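Local coordinates for putative lipoprotein (Campylobacter jejuni subsp. jejuni, PDB 4GIO) that is of unknown function but is a putative bacterial lipoprotein whose single domain adopts a variant of the immunoglobulin fold, at residues 12-20 with 98-106; 36-45 with 84-94. All coordinates share one frame; numbering follows the deposited sequence.

Contact 1 and contact 2 belong to the two facing sheets of the immunoglobulin-like sandwich. Contact 1 joins the short strand 14-16 to strand 98-105 at the edge of a mixed four-stranded sheet; contact 2 pairs strands 38-44 and 85-90 in an antiparallel three-stranded sheet, of which 85-90 is an outer strand. Their centres are about 14 Å apart, yet side chains meet in the shared core: F99 stacks on F40, with F99 CG 3.4 Å from F40 CD2, and L101 CD2 lies 3.8 Å from both V42 CG2 and L87 CD2. The chain leaves strand 85-90 and next forms strand 98-105, thus crossing from one sheet to the other.

Contact 1: 12-20 with 98-106; sequences NTVILGSNL and DFRLEIKAK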
loop_
_atom_site.group_PDB
_atom_site.type_symbol
_atom_site.label_atom_id
_atom_site.label_comp_id
_atom_site.label_asym_id
_atom_site.label_seq_id
_atom_site.Cartn_x
_atom_site.Cartn_y
_atom_site.Cartn_z
ATOM N N ASN A 12 10.306 4.740 -3.761
ATOM C CA ASN A 12 10.677 3.958 -2.595
ATOM C C ASN A 12 9.444 3.766 -1.643
ATOM O O ASN A 12 9.549 3.195 -0.560
ATOM C CB ASN A 12 11.872 4.573 -1.884
ATOM C CG ASN A 12 12.559 3.575 -0.953
ATOM O OD1 ASN A 12 11.974 3.164 0.070
ATOM N ND2 ASN A 12 13.795 3.154 -1.308
ATOM N N THR A 13 8.281 4.254 -2.074
ATOM C CA THR A 13 7.042 4.087 -1.317
ATOM C C THR A 13 6.323 2.786 -1.666
ATOM O O THR A 13 5.879 2.037 -0.773
ATOM C CB THR A 13 6.114 5.278 -1.542
ATOM O OG1 THR A 13 6.819 6.491 -1.226
ATOM C CG2 THR A 13 4.900 5.185 -0.656
ATOM N N VAL A 14 6.207 2.496 -2.969
ATOM C CA VAL A 14 5.631 1.224 -3.359
ATOM C C VAL A 14 6.735 0.358 -3.951
ATOM O O VAL A 14 7.426 0.785 -4.856
ATOM C CB VAL A 14 4.500 1.411 -4.336
ATOM C CG1 VAL A 14 3.714 0.025 -4.529
ATOM C CG2 VAL A 14 3.614 2.487 -3.873
ATOM N N ILE A 15 6.965 -0.817 -3.380
ATOM C CA ILE A 15 8.051 -1.673 -3.814
ATOM C C ILE A 15 7.415 -2.920 -4.468
ATOM O O ILE A 15 6.758 -3.720 -3.782
ATOM C CB ILE A 15 8.854 -2.142 -2.612
ATOM C CG1 ILE A 15 9.386 -0.894 -1.883
ATOM C CG2 ILE A 15 10.030 -3.064 -3.078
ATOM C CD1 ILE A 15 9.734 -1.188 -0.444
ATOM N N LEU A 16 7.635 -3.094 -5.758
ATOM C CA LEU A 16 7.056 -4.240 -6.527
ATOM C C LEU A 16 8.051 -5.340 -6.747
ATOM O O LEU A 16 9.180 -5.075 -7.116
ATOM C CB LEU A 16 6.600 -3.735 -7.904
ATOM C CG LEU A 16 5.664 -2.550 -7.990
ATOM C CD1 LEU A 16 5.369 -2.323 -9.474
ATOM C CD2 LEU A 16 4.360 -2.899 -7.256
ATOM N N GLY A 17 7.639 -6.603 -6.592
ATOM C CA GLY A 17 8.509 -7.702 -6.843
ATOM C C GLY A 17 8.799 -7.842 -8.367
ATOM O O GLY A 17 8.073 -7.289 -9.212
ATOM N N SER A 18 9.829 -8.613 -8.675
ATOM C CA SER A 18 10.266 -8.895 -10.051
ATOM C C SER A 18 9.237 -9.557 -11.002
ATOM O O SER A 18 9.316 -9.379 -12.214
ATOM C CB SER A 18 11.587 -9.666 -10.051
ATOM O OG SER A 18 11.479 -10.933 -9.491
ATOM N N ASN A 19 8.281 -10.296 -10.472
ATOM C CA ASN A 19 7.265 -10.909 -11.295
ATOM C C ASN A 19 6.025 -10.049 -11.479
ATOM O O ASN A 19 5.053 -10.531 -12.020
ATOM C CB ASN A 19 6.908 -12.278 -10.760
ATOM C CG ASN A 19 8.072 -13.227 -10.801
ATOM O OD1 ASN A 19 8.704 -13.395 -11.811
ATOM N ND2 ASN A 19 8.345 -13.885 -9.687
ATOM N N LEU A 20 6.050 -8.772 -11.093
ATOM C CA LEU A 20 4.926 -7.897 -11.404
ATOM C C LEU A 20 5.330 -6.853 -12.475
ATOM O O LEU A 20 6.445 -6.371 -12.448
ATOM C CB LEU A 20 4.509 -7.172 -10.106
ATOM C CG LEU A 20 4.019 -8.134 -9.020
ATOM C CD1 LEU A 20 3.574 -7.330 -7.787
ATOM C CD2 LEU A 20 2.874 -8.949 -9.570
ATOM N N ASP A 98 3.796 8.739 6.893
ATOM C CA ASP A 98 4.041 8.209 5.563
ATOM C C ASP A 98 3.898 6.667 5.641
ATOM O O ASP A 98 3.575 6.115 6.703
ATOM C CB ASP A 98 5.440 8.656 5.117
ATOM C CG ASP A 98 5.667 8.495 3.567
ATOM O OD1 ASP A 98 4.698 8.142 2.803
ATOM O OD2 ASP A 98 6.868 8.656 3.156
ATOM N N PHE A 99 4.122 5.967 4.545
ATOM C CA PHE A 99 3.921 4.501 4.530
ATOM C C PHE A 99 4.873 3.890 3.480
ATOM O O PHE A 99 5.417 4.587 2.655
ATOM C CB PHE A 99 2.461 4.167 4.149
ATOM C CG PHE A 99 2.131 4.452 2.657
ATOM C CD1 PHE A 99 1.824 5.739 2.234
ATOM C CD2 PHE A 99 2.121 3.425 1.700
ATOM C CE1 PHE A 99 1.505 6.047 0.892
ATOM C CE2 PHE A 99 1.780 3.703 0.316
ATOM C CZ PHE A 99 1.497 5.014 -0.086
ATOM N N ARG A 100 5.064 2.593 3.567
ATOM C CA ARG A 100 5.773 1.815 2.540
ATOM C C ARG A 100 4.915 0.594 2.231
ATOM O O ARG A 100 4.391 -0.025 3.130
ATOM C CB ARG A 100 7.116 1.374 3.047
ATOM C CG ARG A 100 8.035 0.794 1.990
ATOM C CD ARG A 100 9.491 0.554 2.561
ATOM N NE ARG A 100 10.179 1.861 2.535
ATOM C CZ ARG A 100 10.687 2.499 3.589
ATOM N NH1 ARG A 100 10.710 1.940 4.789
ATOM N NH2 ARG A 100 11.210 3.707 3.403
ATOM N N LEU A 101 4.752 0.275 0.948
ATOM C CA LEU A 101 3.878 -0.796 0.540
ATOM C C LEU A 101 4.668 -1.799 -0.291
ATOM O O LEU A 101 5.187 -1.434 -1.328
ATOM C CB LEU A 101 2.666 -0.262 -0.243
ATOM C CG LEU A 101 1.733 -1.307 -0.882
ATOM C CD1 LEU A 101 1.021 -2.184 0.189
ATOM C CD2 LEU A 101 0.635 -0.624 -1.735
ATOM N N GLU A 102 4.766 -3.037 0.161
ATOM C CA GLU A 102 5.385 -4.049 -0.696
ATOM C C GLU A 102 4.293 -4.864 -1.426
ATOM O O GLU A 102 3.298 -5.197 -0.829
ATOM C CB GLU A 102 6.187 -5.035 0.173
ATOM C CG GLU A 102 7.325 -4.391 0.887
ATOM C CD GLU A 102 8.024 -5.381 1.844
ATOM O OE1 GLU A 102 7.645 -6.552 1.856
ATOM O OE2 GLU A 102 8.980 -5.010 2.539
ATOM N N ILE A 103 4.489 -5.167 -2.688
ATOM C CA ILE A 103 3.577 -5.999 -3.444
ATOM C C ILE A 103 4.347 -7.053 -4.230
ATOM O O ILE A 103 5.280 -6.763 -4.902
ATOM C CB ILE A 103 2.688 -5.194 -4.438
ATOM C CG1 ILE A 103 2.090 -3.990 -3.787
ATOM C CG2 ILE A 103 1.560 -6.044 -5.021
ATOM C CD1 ILE A 103 1.408 -3.113 -4.696
ATOM N N LYS A 104 3.921 -8.283 -4.083
ATOM C CA LYS A 104 4.555 -9.383 -4.849
ATOM C C LYS A 104 3.461 -10.250 -5.441
ATOM O O LYS A 104 2.338 -10.215 -4.952
ATOM C CB LYS A 104 5.394 -10.242 -3.933
ATOM C CG LYS A 104 4.628 -10.797 -2.706
ATOM C CD LYS A 104 5.474 -11.828 -1.922
ATOM C CE LYS A 104 4.791 -12.256 -0.565
ATOM N NZ LYS A 104 5.820 -12.731 0.444
ATOM N N ALA A 105 3.832 -11.085 -6.425
ATOM C CA ALA A 105 2.878 -12.029 -7.041
ATOM C C ALA A 105 2.645 -13.169 -6.064
ATOM O O ALA A 105 3.570 -13.574 -5.373
ATOM C CB ALA A 105 3.448 -12.555 -8.395
ATOM N N LYS A 106 1.415 -13.653 -5.957
ATOM C CA LYS A 106 1.062 -14.775 -5.047
ATOM C C LYS A 106 1.889 -15.996 -5.417
ATOM O O LYS A 106 1.900 -16.337 -6.603
ATOM C CB LYS A 106 -0.444 -15.036 -5.151
ATOM C CG LYS A 106 -1.020 -16.477 -4.805
ATOM C CD LYS A 106 -1.294 -16.695 -3.301
ATOM C CE LYS A 106 -2.507 -15.904 -2.752
ATOM N NZ LYS A 106 -2.390 -15.534 -1.260
HETATM O O HOH W 1 7.330 6.430 1.620
#
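The methyl CG2 of T13 sits over one face of the F99 ring, 3.7 Å from its centroid, a CH-pi contact in which the side chains cross at about a right angle. T13 suits this place because its branches divide the work: CG2, anti to the backbone N, meets the ring, while OG1 donates to a water that donates to D98 OD2 and F99 O. Beyond T13, strand 14-16 runs parallel to strand 98-105 at the edge of one sheet of the immunoglobulin-like sandwich. Four backbone bonds alternate between them, from L101 N to T13 O (2.7 Å) through to G17 N and I103 O. Branched aliphatic residues suit the core side, having no polar group to satisfy: I103 CD1 is 3.9 Å from both V14 CG1 and L16 CD2, and L20 CD1 packs on I103 CG2 at 3.7 Å. R100 suits the other, more polar face, since its methylenes meet I15 (CD to I15 CD1, 3.5 Å) while the bend at chi3 (-80°) brings NE to N12 for two weak bonds, to O at 3.4 Å and OD1 at 3.3 Å, amide and guanidinium planes 87° apart.

Contact 2: 36-45 with 84-94; sequences GYLEFEVILR and EVILRKLASDT
F40 and K89 face each other as a hydrogen-bonded pair, F40 N giving to K89 O and K89 N to F40 O, both at 2.9 Å. They lie on neighbouring antiparallel strands of the three-stranded sheet of the immunoglobulin-like sandwich, 38-44 in the middle, 85-90 at the edge. V42 with L87 and L44 with V85 repeat this, and A91 N adds a nearly straight bond to L38 O (179°). L38 N turns instead to a water donating to D93 O. Inward, F40 CG stands between the backbone N and the carbonyl carbon (chi1 70°), which lays the ring alongside K89, whose CB rests over its face, 3.8 Å from the centroid. A lysine suits this site: methylenes cover the ring, while NZ reaches E72 (salt bridge) and Y54 OH (hydrogen bond). Outward, R88 runs alongside E41, carboxylate and guanidinium planes 68° apart, and its CD lies 3.2 Å from E41 OE1 and 3.4 Å from E39 OE2. The charges stay beyond salt-bridge range: E39 OE2 pairs with R31 in a salt bridge, E41 OE2 weakly with Q29. At the far end, another water accepts from E84 N (3.0 Å) and weakly from R45 NH1 (3.3 Å).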
loop_
_atom_site.group_PDB
_atom_site.type_symbol
_atom_site.label_atom_id
_atom_site.label_comp_id
_atom_site.label_asym_id
_atom_site.label_seq_id
_atom_site.Cartn_x
_atom_site.Cartn_y
_atom_site.Cartn_z
ATOM N N GLY A 36 -7.315 12.682 12.515
ATOM C CA GLY A 36 -5.921 12.849 12.738
ATOM C C GLY A 36 -5.069 11.640 12.350
ATOM O O GLY A 36 -3.882 11.578 12.679
ATOM N N TYR A 37 -5.632 10.736 11.567
ATOM C CA TYR A 37 -4.903 9.511 11.137
ATOM C C TYR A 37 -4.611 9.537 9.627
ATOM O O TYR A 37 -5.500 9.844 8.805
ATOM C CB TYR A 37 -5.763 8.259 11.397
ATOM C CG TYR A 37 -5.961 8.036 12.865
ATOM C CD1 TYR A 37 -7.118 8.494 13.502
ATOM C CD2 TYR A 37 -4.965 7.445 13.624
ATOM C CE1 TYR A 37 -7.292 8.317 14.861
ATOM C CE2 TYR A 37 -5.127 7.218 14.985
ATOM C CZ TYR A 37 -6.283 7.685 15.593
ATOM O OH TYR A 37 -6.416 7.522 16.914
ATOM N N LEU A 38 -3.411 9.080 9.268
ATOM C CA LEU A 38 -2.993 8.998 7.866
ATOM C C LEU A 38 -3.761 7.908 7.114
ATOM O O LEU A 38 -3.926 6.789 7.601
ATOM C CB LEU A 38 -1.502 8.716 7.825
ATOM C CG LEU A 38 -0.848 8.547 6.439
ATOM C CD1 LEU A 38 -0.836 9.930 5.724
ATOM C CD2 LEU A 38 0.567 7.922 6.613
ATOM N N GLU A 39 -4.215 8.228 5.901
ATOM C CA GLU A 39 -4.836 7.222 5.055
ATOM C C GLU A 39 -4.147 7.305 3.714
ATOM O O GLU A 39 -3.756 8.400 3.253
ATOM C CB GLU A 39 -6.340 7.544 4.909
ATOM C CG GLU A 39 -7.066 6.610 3.915
ATOM C CD GLU A 39 -8.422 7.164 3.480
ATOM O OE1 GLU A 39 -9.339 7.210 4.359
ATOM O OE2 GLU A 39 -8.523 7.577 2.277
ATOM N N PHE A 40 -3.974 6.177 3.078
ATOM C CA PHE A 40 -3.409 6.227 1.729
ATOM C C PHE A 40 -4.277 5.445 0.786
ATOM O O PHE A 40 -5.038 4.551 1.227
ATOM C CB PHE A 40 -1.919 5.821 1.675
ATOM C CG PHE A 40 -1.644 4.357 1.939
ATOM C CD1 PHE A 40 -1.839 3.395 0.929
ATOM C CD2 PHE A 40 -1.174 3.933 3.201
ATOM C CE1 PHE A 40 -1.562 2.045 1.162
ATOM C CE2 PHE A 40 -0.869 2.539 3.479
ATOM C CZ PHE A 40 -1.061 1.602 2.418
ATOM N N GLU A 41 -4.171 5.771 -0.518
ATOM C CA GLU A 41 -4.922 5.051 -1.582
ATOM C C GLU A 41 -3.964 4.750 -2.687
ATOM O O GLU A 41 -3.228 5.650 -3.111
ATOM C CB GLU A 41 -6.032 5.902 -2.193
ATOM C CG GLU A 41 -7.282 5.938 -1.349
ATOM C CD GLU A 41 -8.398 6.903 -1.897
ATOM O OE1 GLU A 41 -9.390 7.159 -1.132
ATOM O OE2 GLU A 41 -8.287 7.380 -3.072
ATOM N N VAL A 42 -3.903 3.496 -3.103
ATOM C CA VAL A 42 -3.001 3.126 -4.191
ATOM C C VAL A 42 -3.947 2.566 -5.262
ATOM O O VAL A 42 -4.798 1.739 -4.957
ATOM C CB VAL A 42 -1.964 2.109 -3.746
ATOM C CG1 VAL A 42 -1.043 1.617 -4.938
ATOM C CG2 VAL A 42 -1.071 2.686 -2.581
ATOM N N ILE A 43 -3.807 3.020 -6.504
ATOM C CA ILE A 43 -4.659 2.510 -7.567
ATOM C C ILE A 43 -3.789 1.532 -8.381
ATOM O O ILE A 43 -2.665 1.866 -8.777
ATOM C CB ILE A 43 -5.201 3.632 -8.462
ATOM C CG1 ILE A 43 -6.062 4.567 -7.620
ATOM C CG2 ILE A 43 -6.055 3.003 -9.656
ATOM C CD1 ILE A 43 -6.470 5.832 -8.318
ATOM N N LEU A 44 -4.333 0.334 -8.597
ATOM C CA LEU A 44 -3.643 -0.745 -9.303
ATOM C C LEU A 44 -4.444 -1.088 -10.565
ATOM O O LEU A 44 -5.671 -0.954 -10.565
ATOM C CB LEU A 44 -3.531 -1.986 -8.414
ATOM C CG LEU A 44 -2.831 -1.728 -7.048
ATOM C CD1 LEU A 44 -2.943 -2.903 -6.155
ATOM C CD2 LEU A 44 -1.328 -1.356 -7.188
ATOM N N ARG A 45 -3.752 -1.460 -11.638
ATOM C CA ARG A 45 -4.427 -2.113 -12.795
ATOM C C ARG A 45 -3.526 -2.967 -13.667
ATOM O O ARG A 45 -2.335 -2.670 -13.872
ATOM C CB ARG A 45 -5.299 -1.221 -13.696
ATOM C CG ARG A 45 -4.960 0.197 -13.783
ATOM C CD ARG A 45 -5.549 0.819 -15.130
ATOM N NE ARG A 45 -6.840 1.494 -15.049
ATOM C CZ ARG A 45 -7.982 0.943 -15.460
ATOM N NH1 ARG A 45 -9.102 1.612 -15.377
ATOM N NH2 ARG A 45 -7.981 -0.286 -15.944
ATOM N N GLU A 84 -9.950 -1.189 -12.618
ATOM C CA GLU A 84 -9.203 -0.415 -11.614
ATOM C C GLU A 84 -9.460 -0.934 -10.214
ATOM O O GLU A 84 -10.581 -1.173 -9.864
ATOM C CB GLU A 84 -9.569 1.051 -11.730
ATOM C CG GLU A 84 -8.894 1.968 -10.810
ATOM C CD GLU A 84 -9.325 3.420 -11.063
ATOM O OE1 GLU A 84 -8.851 4.041 -12.057
ATOM O OE2 GLU A 84 -10.142 3.926 -10.264
ATOM N N VAL A 85 -8.408 -1.162 -9.420
ATOM C CA VAL A 85 -8.547 -1.646 -8.013
ATOM C C VAL A 85 -7.962 -0.527 -7.110
ATOM O O VAL A 85 -6.833 -0.072 -7.336
ATOM C CB VAL A 85 -7.783 -3.006 -7.787
ATOM C CG1 VAL A 85 -7.641 -3.370 -6.292
ATOM C CG2 VAL A 85 -8.471 -4.186 -8.537
ATOM N N ILE A 86 -8.733 -0.071 -6.119
ATOM C CA ILE A 86 -8.306 1.015 -5.269
ATOM C C ILE A 86 -7.940 0.394 -3.905
ATOM O O ILE A 86 -8.801 -0.152 -3.231
ATOM C CB ILE A 86 -9.431 2.041 -5.107
ATOM C CG1 ILE A 86 -9.900 2.544 -6.492
ATOM C CG2 ILE A 86 -8.977 3.201 -4.231
ATOM C CD1 ILE A 86 -9.567 4.057 -6.822
ATOM N N LEU A 87 -6.662 0.405 -3.553
ATOM C CA LEU A 87 -6.230 -0.154 -2.250
ATOM C C LEU A 87 -6.170 1.026 -1.245
ATOM O O LEU A 87 -5.369 1.983 -1.396
ATOM C CB LEU A 87 -4.868 -0.895 -2.381
ATOM C CG LEU A 87 -4.306 -1.474 -1.081
ATOM C CD1 LEU A 87 -5.258 -2.479 -0.452
ATOM C CD2 LEU A 87 -2.883 -2.047 -1.254
ATOM N N ARG A 88 -7.027 0.959 -0.252
ATOM C CA ARG A 88 -7.147 2.038 0.711
ATOM C C ARG A 88 -6.824 1.591 2.145
ATOM O O ARG A 88 -7.403 0.615 2.628
ATOM C CB ARG A 88 -8.569 2.615 0.591
ATOM C CG ARG A 88 -8.795 3.855 1.466
ATOM C CD ARG A 88 -9.923 4.781 0.904
ATOM N NE ARG A 88 -11.270 4.224 1.055
ATOM C CZ ARG A 88 -11.946 3.589 0.096
ATOM N NH1 ARG A 88 -11.412 3.408 -1.118
ATOM N NH2 ARG A 88 -13.158 3.123 0.371
ATOM N N LYS A 89 -5.870 2.247 2.820
ATOM C CA LYS A 89 -5.494 1.791 4.166
ATOM C C LYS A 89 -5.438 2.943 5.109
ATOM O O LYS A 89 -5.132 4.040 4.715
ATOM C CB LYS A 89 -4.076 1.159 4.198
ATOM C CG LYS A 89 -3.933 -0.072 3.305
ATOM C CD LYS A 89 -4.911 -1.127 3.582
ATOM C CE LYS A 89 -4.604 -2.148 4.598
ATOM N NZ LYS A 89 -5.413 -3.438 4.298
ATOM N N LEU A 90 -5.672 2.674 6.380
ATOM C CA LEU A 90 -5.801 3.746 7.332
ATOM C C LEU A 90 -4.904 3.434 8.522
ATOM O O LEU A 90 -4.990 2.351 9.095
ATOM C CB LEU A 90 -7.277 3.782 7.762
ATOM C CG LEU A 90 -7.667 4.594 9.023
ATOM C CD1 LEU A 90 -7.396 6.024 8.763
ATOM C CD2 LEU A 90 -9.164 4.398 9.264
ATOM N N ALA A 91 -4.070 4.368 8.907
ATOM C CA ALA A 91 -3.214 4.094 10.071
ATOM C C ALA A 91 -4.035 3.988 11.365
ATOM O O ALA A 91 -5.107 4.586 11.457
ATOM C CB ALA A 91 -2.239 5.188 10.199
ATOM N N SER A 92 -3.488 3.296 12.374
ATOM C CA SER A 92 -4.141 3.121 13.687
ATOM C C SER A 92 -3.389 3.957 14.725
ATOM O O SER A 92 -3.799 4.039 15.873
ATOM C CB SER A 92 -4.218 1.629 14.105
ATOM O OG SER A 92 -2.880 1.115 14.194
ATOM N N ASP A 93 -2.378 4.722 14.293
ATOM C CA ASP A 93 -1.598 5.476 15.230
ATOM C C ASP A 93 -1.392 6.852 14.619
ATOM O O ASP A 93 -1.040 6.943 13.436
ATOM C CB ASP A 93 -0.258 4.751 15.492
ATOM C CG ASP A 93 0.539 5.359 16.654
ATOM O OD1 ASP A 93 0.974 6.491 16.530
ATOM O OD2 ASP A 93 0.682 4.697 17.696
ATOM N N THR A 94 -1.571 7.930 15.416
ATOM C CA THR A 94 -1.413 9.277 14.905
ATOM C C THR A 94 0.025 9.679 14.524
ATOM O O THR A 94 0.186 10.583 13.771
ATOM C CB THR A 94 -1.995 10.390 15.862
ATOM O OG1 THR A 94 -1.397 10.233 17.135
ATOM C CG2 THR A 94 -3.514 10.313 15.990
HETATM O O HOH W 2 -1.590 8.654 11.373
HETATM O O HOH W 3 -11.921 0.418 -14.180
#